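Local atomic coordinates of SspB protein (PDB entry 6JUF), a protein that probably takes part in a phosphorothioation-sensing bacterial defence system against phages, likely as a metal-dependent DNA-cleaving component. Residues 175-187 / 197-210. Sequence-based numbering, arbitrary orientation.
Sequences CITKMYVPAQRLR and LLSCPFRELGLMEQ
A largely buried contact between a helix end and a loop-and-strand segment lies within the DUF4007 region: the C-terminal end of helix 166-180 and the turn after it pack, through M179, Y180 and V181, against F202, R203 and M208. F202 and R203 sit on a 3-10 turn close to the second subunit, and M208 begins strand 208-211, an edge strand, within this chain, of a small antiparallel sheet. R203, a long chain ending in a flat guanidinium with several N-H groups, suits its place between the late helix and its own loop. Extended from CG to NE, it grips K178 O side-on: NE lies 2.8 Å from that oxygen, nearly in line with the carbonyl bond, and NH2 bonds the same K178 O at 3.0 Å. R203 NH1 reaches L198 O at 2.8 Å and also forms a salt bridge with E204 of the second subunit. The methyl L186 CD1 covers one face of the guanidinium, 3.4 Å from R203 NH2, and C200 CB covers the other. In M179, unbranched, CG is anti to the backbone N (chi1 174°) and the chain stays extended beyond it, bringing CE over one face of the F202 ring, 3.7 Å from the centroid, in a CH-pi contact. On the strand side M208, equally extended, runs past V181, whose CG1 meets M208 CG at 3.7 Å, and ends with its methyl against T177. Y180 O, at the helix end, accepts from two waters; water 1 also donates to F202 O and accepts from L207 N, and water 2 donates to R203 O as well. E209 bends back at chi2 to R185 in a side-on salt bridge whose two N-H...O bonds are nearly straight, although the guanidinium and carboxylate planes are turned 32° from each other: R185 NE reaches E209 OE1 and R185 NH2 reaches E209 OE2 at 2.9 Å, while Q210 N meets the anti lone pair of E209 OE1.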
ATOM      1  N   CYS B 175      -9.326   2.746  15.125  1.00  8.19           N
ATOM      2  CA  CYS B 175      -8.071   2.396  14.418  1.00  7.72           C
ATOM      3  C   CYS B 175      -8.165   1.033  13.757  1.00  7.40           C
ATOM      4  O   CYS B 175      -7.676   0.844  12.624  1.00  6.86           O
ATOM      5  CB  CYS B 175      -6.919   2.397  15.416  1.00  8.32           C
ATOM      6  SG  CYS B 175      -5.313   2.388  14.513  1.00  9.87           S
ATOM      7  N   ILE B 176      -8.774   0.062  14.448  1.00  6.64           N
ATOM      8  CA  ILE B 176      -8.959  -1.311  13.874  1.00  6.91           C
ATOM      9  C   ILE B 176      -9.780  -1.188  12.566  1.00  8.34           C
ATOM     10  O   ILE B 176      -9.430  -1.778  11.560  1.00  8.79           O
ATOM     11  CB  ILE B 176      -9.714  -2.205  14.890  1.00  6.02           C
ATOM     12  CG1 ILE B 176      -8.785  -2.628  16.022  1.00  7.00           C
ATOM     13  CG2 ILE B 176     -10.268  -3.454  14.180  1.00  9.11           C
ATOM     14  CD1 ILE B 176      -9.443  -3.175  17.293  1.00  8.36           C
ATOM     15  N   THR B 177     -10.830  -0.364  12.573  1.00  8.82           N
ATOM     16  CA  THR B 177     -11.667  -0.193  11.370  1.00  9.13           C
ATOM     17  C   THR B 177     -10.863   0.436  10.220  1.00  8.54           C
ATOM     18  O   THR B 177     -10.877  -0.093   9.111  1.00  8.95           O
ATOM     19  CB  THR B 177     -12.859   0.726  11.687  1.00 10.76           C
ATOM     20  OG1 THR B 177     -13.505   0.230  12.875  1.00 12.94           O
ATOM     21  CG2 THR B 177     -13.883   0.715  10.571  1.00 11.16           C
ATOM     22  N   LYS B 178     -10.130   1.517  10.490  1.00 10.68           N
ATOM     23  CA  LYS B 178      -9.314   2.178   9.467  1.00  8.82           C
ATOM     24  C   LYS B 178      -8.227   1.251   8.905  1.00 10.33           C
ATOM     25  O   LYS B 178      -7.860   1.386   7.723  1.00 10.01           O
ATOM     26  CB  LYS B 178      -8.622   3.459  10.068  1.00 11.96           C
ATOM     27  CG  LYS B 178      -9.621   4.585  10.228  1.00 17.15           C
ATOM     28  CD  LYS B 178      -8.939   5.918  10.476  1.00 23.65           C
ATOM     29  CE  LYS B 178      -8.647   6.115  11.917  1.00 18.85           C
ATOM     30  NZ  LYS B 178      -7.911   7.398  12.011  1.00 21.36           N
ATOM     31  N   MET B 179      -7.748   0.313   9.721  1.00  8.67           N
ATOM     32  CA  MET B 179      -6.648  -0.564   9.324  1.00  9.07           C
ATOM     33  C   MET B 179      -7.161  -1.640   8.347  1.00  7.82           C
ATOM     34  O   MET B 179      -6.432  -2.063   7.430  1.00  9.15           O
ATOM     35  CB  MET B 179      -6.044  -1.244  10.575  1.00  9.28           C
ATOM     36  CG  MET B 179      -4.964  -2.313  10.250  1.00  9.55           C
ATOM     37  SD  MET B 179      -4.055  -2.623  11.796  1.00  8.70           S
ATOM     38  CE  MET B 179      -2.987  -3.917  11.191  1.00  9.74           C
ATOM     39  N   TYR B 180      -8.379  -2.152   8.592  1.00  6.74           N
ATOM     40  CA  TYR B 180      -8.830  -3.333   7.844  1.00  7.70           C
ATOM     41  C   TYR B 180      -9.945  -3.160   6.799  1.00  8.66           C
ATOM     42  O   TYR B 180     -10.122  -4.054   5.962  1.00  8.70           O
ATOM     43  CB  TYR B 180      -9.285  -4.458   8.812  1.00  7.48           C
ATOM     44  CG  TYR B 180      -8.176  -4.983   9.717  1.00  6.49           C
ATOM     45  CD1 TYR B 180      -7.155  -5.825   9.184  1.00  5.87           C
ATOM     46  CD2 TYR B 180      -8.105  -4.644  11.061  1.00  5.97           C
ATOM     47  CE1 TYR B 180      -6.104  -6.273  10.013  1.00  6.23           C
ATOM     48  CE2 TYR B 180      -7.072  -5.090  11.861  1.00  9.00           C
ATOM     49  CZ  TYR B 180      -6.084  -5.915  11.359  1.00  7.57           C
ATOM     50  OH  TYR B 180      -5.093  -6.366  12.192  1.00  9.41           O
ATOM     51  N   VAL B 181     -10.766  -2.103   6.875  1.00  8.54           N
ATOM     52  CA  VAL B 181     -11.913  -1.953   5.977  1.00  9.49           C
ATOM     53  C   VAL B 181     -11.521  -1.128   4.729  1.00  9.77           C
ATOM     54  O   VAL B 181     -10.549  -0.354   4.746  1.00 10.87           O
ATOM     55  CB  VAL B 181     -13.172  -1.299   6.659  1.00  9.89           C
ATOM     56  CG1 VAL B 181     -13.503  -2.020   7.952  1.00 10.46           C
ATOM     57  CG2 VAL B 181     -12.999   0.203   6.862  1.00 13.23           C
ATOM     58  N   PRO B 182     -12.260  -1.328   3.621  1.00 10.40           N
ATOM     59  CA  PRO B 182     -11.923  -0.550   2.416  1.00  9.75           C
ATOM     60  C   PRO B 182     -12.019   0.940   2.656  1.00  9.70           C
ATOM     61  O   PRO B 182     -12.871   1.393   3.440  1.00 10.72           O
ATOM     62  CB  PRO B 182     -12.965  -1.010   1.371  1.00 11.74           C
ATOM     63  CG  PRO B 182     -13.389  -2.400   1.865  1.00  9.98           C
ATOM     64  CD  PRO B 182     -13.322  -2.328   3.385  1.00  9.21           C
ATOM     65  N   ALA B 183     -11.104   1.701   2.031  1.00  8.96           N
ATOM     66  CA  ALA B 183     -11.025   3.134   2.242  1.00  9.84           C
ATOM     67  C   ALA B 183     -12.369   3.825   1.940  1.00  8.64           C
ATOM     68  O   ALA B 183     -12.714   4.824   2.518  1.00 11.15           O
ATOM     69  CB  ALA B 183      -9.921   3.710   1.341  1.00 13.18           C
ATOM     70  N   GLN B 184     -13.134   3.226   1.029  1.00  8.66           N
ATOM     71  CA  GLN B 184     -14.437   3.812   0.598  1.00 10.35           C
ATOM     72  C   GLN B 184     -15.466   3.854   1.727  1.00 13.47           C
ATOM     73  O   GLN B 184     -16.381   4.698   1.687  1.00 14.13           O
ATOM     74  CB  GLN B 184     -14.988   2.996  -0.576  1.00 11.78           C
ATOM     75  CG  GLN B 184     -14.182   3.194  -1.862  1.00 15.12           C
ATOM     76  CD  GLN B 184     -12.717   2.716  -1.822  1.00 13.69           C
ATOM     77  OE1 GLN B 184     -11.759   3.490  -2.164  1.00 12.21           O
ATOM     78  NE2 GLN B 184     -12.517   1.449  -1.499  1.00 11.94           N
ATOM     79  N   ARG B 185     -15.270   2.999   2.743  1.00 10.80           N
ATOM     80  CA  ARG B 185     -16.183   2.958   3.922  1.00 11.83           C
ATOM     81  C   ARG B 185     -15.841   3.984   4.954  1.00 13.58           C
ATOM     82  O   ARG B 185     -16.580   4.166   5.949  1.00 13.79           O
ATOM     83  CB  ARG B 185     -16.133   1.609   4.576  1.00 14.50           C
ATOM     84  CG  ARG B 185     -16.191   0.427   3.601  1.00 15.11           C
ATOM     85  CD  ARG B 185     -17.346   0.472   2.620  1.00 14.44           C
ATOM     86  NE  ARG B 185     -17.229  -0.759   1.840  1.00 14.63           N
ATOM     87  CZ  ARG B 185     -17.186  -0.859   0.523  1.00 15.18           C
ATOM     88  NH1 ARG B 185     -17.376   0.206  -0.277  1.00 20.37           N
ATOM     89  NH2 ARG B 185     -17.001  -2.063  -0.039  1.00 17.57           N
ATOM     90  N   LEU B 186     -14.669   4.604   4.760  1.00 13.27           N
ATOM     91  CA  LEU B 186     -14.178   5.584   5.721  1.00 16.33           C
ATOM     92  C   LEU B 186     -14.607   6.966   5.328  1.00 18.82           C
ATOM     93  O   LEU B 186     -14.888   7.247   4.158  1.00 17.84           O
ATOM     94  CB  LEU B 186     -12.661   5.515   5.843  1.00 14.55           C
ATOM     95  CG  LEU B 186     -12.112   4.119   6.235  1.00 13.57           C
ATOM     96  CD1 LEU B 186     -10.597   4.136   6.182  1.00 11.89           C
ATOM     97  CD2 LEU B 186     -12.598   3.705   7.642  1.00 13.66           C
ATOM     98  N   ARG B 187     -14.718   7.824   6.307  1.00 26.18           N
ATOM     99  CA  ARG B 187     -14.934   9.208   5.991  1.00 29.84           C
ATOM    100  C   ARG B 187     -13.730   9.993   6.472  1.00 28.60           C
ATOM    101  O   ARG B 187     -13.322   9.917   7.622  1.00 28.29           O
ATOM    102  CB  ARG B 187     -16.270   9.753   6.542  1.00 31.89           C
ATOM    103  CG  ARG B 187     -17.495   9.115   5.890  1.00 29.41           C
ATOM    104  CD  ARG B 187     -17.379   9.141   4.365  1.00 23.01           C
ATOM    105  NE  ARG B 187     -18.208   8.165   3.604  1.00 30.88           N
ATOM    106  CZ  ARG B 187     -19.029   7.233   4.082  1.00 30.32           C
ATOM    107  NH1 ARG B 187     -19.244   7.075   5.380  1.00 41.81           N
ATOM    108  NH2 ARG B 187     -19.672   6.441   3.226  1.00 32.57           N
ATOM    109  N   LEU B 197      -7.771  10.909   3.752  1.00 12.98           N
ATOM    110  CA  LEU B 197      -7.582   9.483   4.059  1.00 12.73           C
ATOM    111  C   LEU B 197      -6.189   8.987   3.694  1.00 13.40           C
ATOM    112  O   LEU B 197      -5.690   9.292   2.590  1.00 12.43           O
ATOM    113  CB  LEU B 197      -8.647   8.611   3.377  1.00 15.90           C
ATOM    114  CG  LEU B 197     -10.124   8.829   3.857  1.00 14.95           C
ATOM    115  CD1 LEU B 197     -10.964   7.826   3.086  1.00 15.89           C
ATOM    116  CD2 LEU B 197     -10.251   8.576   5.327  1.00 15.49           C
ATOM    117  N   LEU B 198      -5.612   8.195   4.584  1.00  9.86           N
ATOM    118  CA  LEU B 198      -4.273   7.618   4.402  1.00  9.41           C
ATOM    119  C   LEU B 198      -4.405   6.242   3.803  1.00  9.09           C
ATOM    120  O   LEU B 198      -5.402   5.569   4.003  1.00  9.66           O
ATOM    121  CB  LEU B 198      -3.504   7.558   5.724  1.00 10.18           C
ATOM    122  CG  LEU B 198      -3.307   8.971   6.267  1.00 15.15           C
ATOM    123  CD1 LEU B 198      -3.349   8.990   7.751  1.00 25.06           C
ATOM    124  CD2 LEU B 198      -2.037   9.582   5.725  1.00 13.83           C
ATOM    125  N   SER B 199      -3.405   5.816   3.056  1.00  8.68           N
ATOM    126  CA  SER B 199      -3.356   4.422   2.653  1.00  8.39           C
ATOM    127  C   SER B 199      -3.078   3.486   3.860  1.00  9.16           C
ATOM    128  O   SER B 199      -2.495   3.907   4.870  1.00  9.54           O
ATOM    129  CB  SER B 199      -2.292   4.206   1.569  1.00 11.95           C
ATOM    130  OG  SER B 199      -0.998   4.508   2.056  1.00 15.55           O
ATOM    131  N   CYS B 200      -3.590   2.243   3.793  1.00  7.72           N
ATOM    132  CA  CYS B 200      -3.183   1.273   4.836  1.00  8.79           C
ATOM    133  C   CYS B 200      -3.133  -0.073   4.154  1.00  8.37           C
ATOM    134  O   CYS B 200      -4.198  -0.556   3.690  1.00  8.32           O
ATOM    135  CB  CYS B 200      -4.205   1.220   6.003  1.00  8.02           C
ATOM    136  SG  CYS B 200      -3.540   0.131   7.276  1.00  8.84           S
ATOM    137  N   PRO B 201      -1.946  -0.660   4.033  1.00  7.25           N
ATOM    138  CA  PRO B 201      -1.827  -1.853   3.165  1.00  9.40           C
ATOM    139  C   PRO B 201      -2.567  -3.066   3.723  1.00  8.48           C
ATOM    140  O   PRO B 201      -2.821  -4.029   3.007  1.00 10.69           O
ATOM    141  CB  PRO B 201      -0.304  -2.093   3.082  1.00  8.89           C
ATOM    142  CG  PRO B 201       0.244  -1.443   4.352  1.00  9.10           C
ATOM    143  CD  PRO B 201      -0.631  -0.229   4.587  1.00  7.50           C
ATOM    144  N   PHE B 202      -2.971  -2.998   4.985  1.00  8.36           N
ATOM    145  CA  PHE B 202      -3.722  -4.115   5.557  1.00  8.74           C
ATOM    146  C   PHE B 202      -5.140  -4.228   5.031  1.00  8.47           C
ATOM    147  O   PHE B 202      -5.761  -5.287   5.173  1.00  8.80           O
ATOM    148  CB  PHE B 202      -3.703  -4.034   7.080  1.00  6.74           C
ATOM    149  CG  PHE B 202      -2.302  -4.208   7.639  1.00  6.39           C
ATOM    150  CD1 PHE B 202      -1.785  -5.485   7.856  1.00  7.05           C
ATOM    151  CD2 PHE B 202      -1.451  -3.103   7.793  1.00  5.98           C
ATOM    152  CE1 PHE B 202      -0.496  -5.666   8.372  1.00  7.76           C
ATOM    153  CE2 PHE B 202      -0.135  -3.285   8.242  1.00  6.37           C
ATOM    154  CZ  PHE B 202       0.346  -4.583   8.526  1.00  7.59           C
ATOM    155  N   ARG B 203      -5.624  -3.159   4.375  1.00  7.90           N
ATOM    156  CA  ARG B 203      -6.956  -3.235   3.778  1.00  8.33           C
ATOM    157  C   ARG B 203      -7.020  -4.279   2.663  1.00  8.76           C
ATOM    158  O   ARG B 203      -8.098  -4.831   2.373  1.00  9.16           O
ATOM    159  CB  ARG B 203      -7.427  -1.859   3.296  1.00  7.95           C
ATOM    160  CG  ARG B 203      -7.499  -0.831   4.393  1.00  8.25           C
ATOM    161  CD  ARG B 203      -7.708   0.564   3.815  1.00  9.37           C
ATOM    162  NE  ARG B 203      -7.717   1.523   4.946  1.00  8.35           N
ATOM    163  CZ  ARG B 203      -7.264   2.775   4.827  1.00  9.85           C
ATOM    164  NH1 ARG B 203      -6.853   3.188   3.642  1.00  8.35           N
ATOM    165  NH2 ARG B 203      -7.263   3.621   5.849  1.00 10.10           N
ATOM    166  N   GLU B 204      -5.871  -4.584   2.062  1.00  8.45           N
ATOM    167  CA  GLU B 204      -5.848  -5.574   0.995  1.00  8.63           C
ATOM    168  C   GLU B 204      -6.146  -6.970   1.472  1.00  9.42           C
ATOM    169  O   GLU B 204      -6.445  -7.822   0.626  1.00 12.03           O
ATOM    170  CB  GLU B 204      -4.499  -5.607   0.242  1.00 12.59           C
ATOM    171  CG  GLU B 204      -4.310  -4.366  -0.571  1.00 16.19           C
ATOM    172  CD  GLU B 204      -3.573  -4.672  -1.868  1.00 14.86           C
ATOM    173  OE1 GLU B 204      -2.554  -4.043  -2.128  1.00 17.51           O
ATOM    174  OE2 GLU B 204      -4.045  -5.547  -2.622  1.00 15.36           O
ATOM    175  N   LEU B 205      -6.087  -7.210   2.777  1.00  9.83           N
ATOM    176  CA  LEU B 205      -6.359  -8.561   3.336  1.00 10.26           C
ATOM    177  C   LEU B 205      -7.851  -8.878   3.283  1.00 10.44           C
ATOM    178  O   LEU B 205      -8.203 -10.042   3.437  1.00 11.28           O
ATOM    179  CB  LEU B 205      -5.793  -8.731   4.777  1.00  9.15           C
ATOM    180  CG  LEU B 205      -4.282  -8.425   4.907  1.00  8.74           C
ATOM    181  CD1 LEU B 205      -3.851  -8.668   6.347  1.00 11.96           C
ATOM    182  CD2 LEU B 205      -3.439  -9.188   3.845  1.00 10.15           C
ATOM    183  N   GLY B 206      -8.697  -7.845   3.033  1.00  8.13           N
ATOM    184  CA  GLY B 206     -10.157  -8.078   2.975  1.00  9.03           C
ATOM    185  C   GLY B 206     -10.767  -8.710   4.233  1.00 11.15           C
ATOM    186  O   GLY B 206     -11.720  -9.500   4.128  1.00 10.64           O
ATOM    187  N   LEU B 207     -10.214  -8.404   5.406  1.00  9.65           N
ATOM    188  CA  LEU B 207     -10.686  -9.037   6.690  1.00  8.53           C
ATOM    189  C   LEU B 207     -11.927  -8.420   7.271  1.00  8.32           C
ATOM    190  O   LEU B 207     -12.533  -9.027   8.115  1.00 10.64           O
ATOM    191  CB  LEU B 207      -9.565  -9.001   7.755  1.00  9.98           C
ATOM    192  CG  LEU B 207      -8.514 -10.106   7.591  1.00 10.25           C
ATOM    193  CD1 LEU B 207      -7.264  -9.711   8.402  1.00  9.96           C
ATOM    194  CD2 LEU B 207      -9.115 -11.438   8.061  1.00 11.28           C
ATOM    195  N   MET B 208     -12.253  -7.150   6.937  1.00  9.05           N
ATOM    196  CA  MET B 208     -13.366  -6.489   7.657  1.00  9.84           C
ATOM    197  C   MET B 208     -14.139  -5.703   6.612  1.00  9.93           C
ATOM    198  O   MET B 208     -13.549  -5.161   5.645  1.00 10.49           O
ATOM    199  CB  MET B 208     -12.839  -5.535   8.738  1.00 11.38           C
ATOM    200  CG  MET B 208     -13.845  -5.148   9.820  1.00 14.14           C
ATOM    201  SD  MET B 208     -12.997  -4.089  10.998  1.00 14.39           S
ATOM    202  CE  MET B 208     -14.385  -3.059  11.569  1.00 24.52           C
ATOM    203  N   GLU B 209     -15.448  -5.615   6.780  1.00  9.91           N
ATOM    204  CA  GLU B 209     -16.283  -4.908   5.825  1.00 10.51           C
ATOM    205  C   GLU B 209     -17.433  -4.214   6.552  1.00 13.08           C
ATOM    206  O   GLU B 209     -17.835  -4.597   7.655  1.00 13.45           O
ATOM    207  CB  GLU B 209     -16.802  -5.898   4.743  1.00 12.59           C
ATOM    208  CG  GLU B 209     -17.726  -5.336   3.650  1.00 15.45           C
ATOM    209  CD  GLU B 209     -17.080  -4.192   2.839  1.00 14.38           C
ATOM    210  OE1 GLU B 209     -16.905  -3.081   3.348  1.00 14.13           O
ATOM    211  OE2 GLU B 209     -16.778  -4.431   1.638  1.00 18.85           O
ATOM    212  N   GLN B 210     -17.922  -3.153   5.904  1.00 12.53           N
ATOM    213  CA  GLN B 210     -19.112  -2.466   6.331  1.00 16.63           C
ATOM    214  C   GLN B 210     -20.343  -3.290   5.980  1.00 18.59           C
ATOM    215  O   GLN B 210     -20.415  -3.877   4.885  1.00 17.16           O
ATOM    216  CB  GLN B 210     -19.115  -1.115   5.580  1.00 16.48           C
ATOM    217  CG  GLN B 210     -20.461  -0.466   5.561  1.00 19.55           C
ATOM    218  CD  GLN B 210     -20.989  -0.129   6.916  1.00 28.92           C
ATOM    219  OE1 GLN B 210     -22.204  -0.230   7.129  1.00 42.62           O
ATOM    220  NE2 GLN B 210     -20.124   0.313   7.834  1.00 27.99           N
TER
HETATM  221  O   HOH W   1      -8.392  -6.248   5.782  1.00  7.93           O
HETATM  222  O   HOH W   2     -10.709  -4.437   3.327  1.00 17.35           O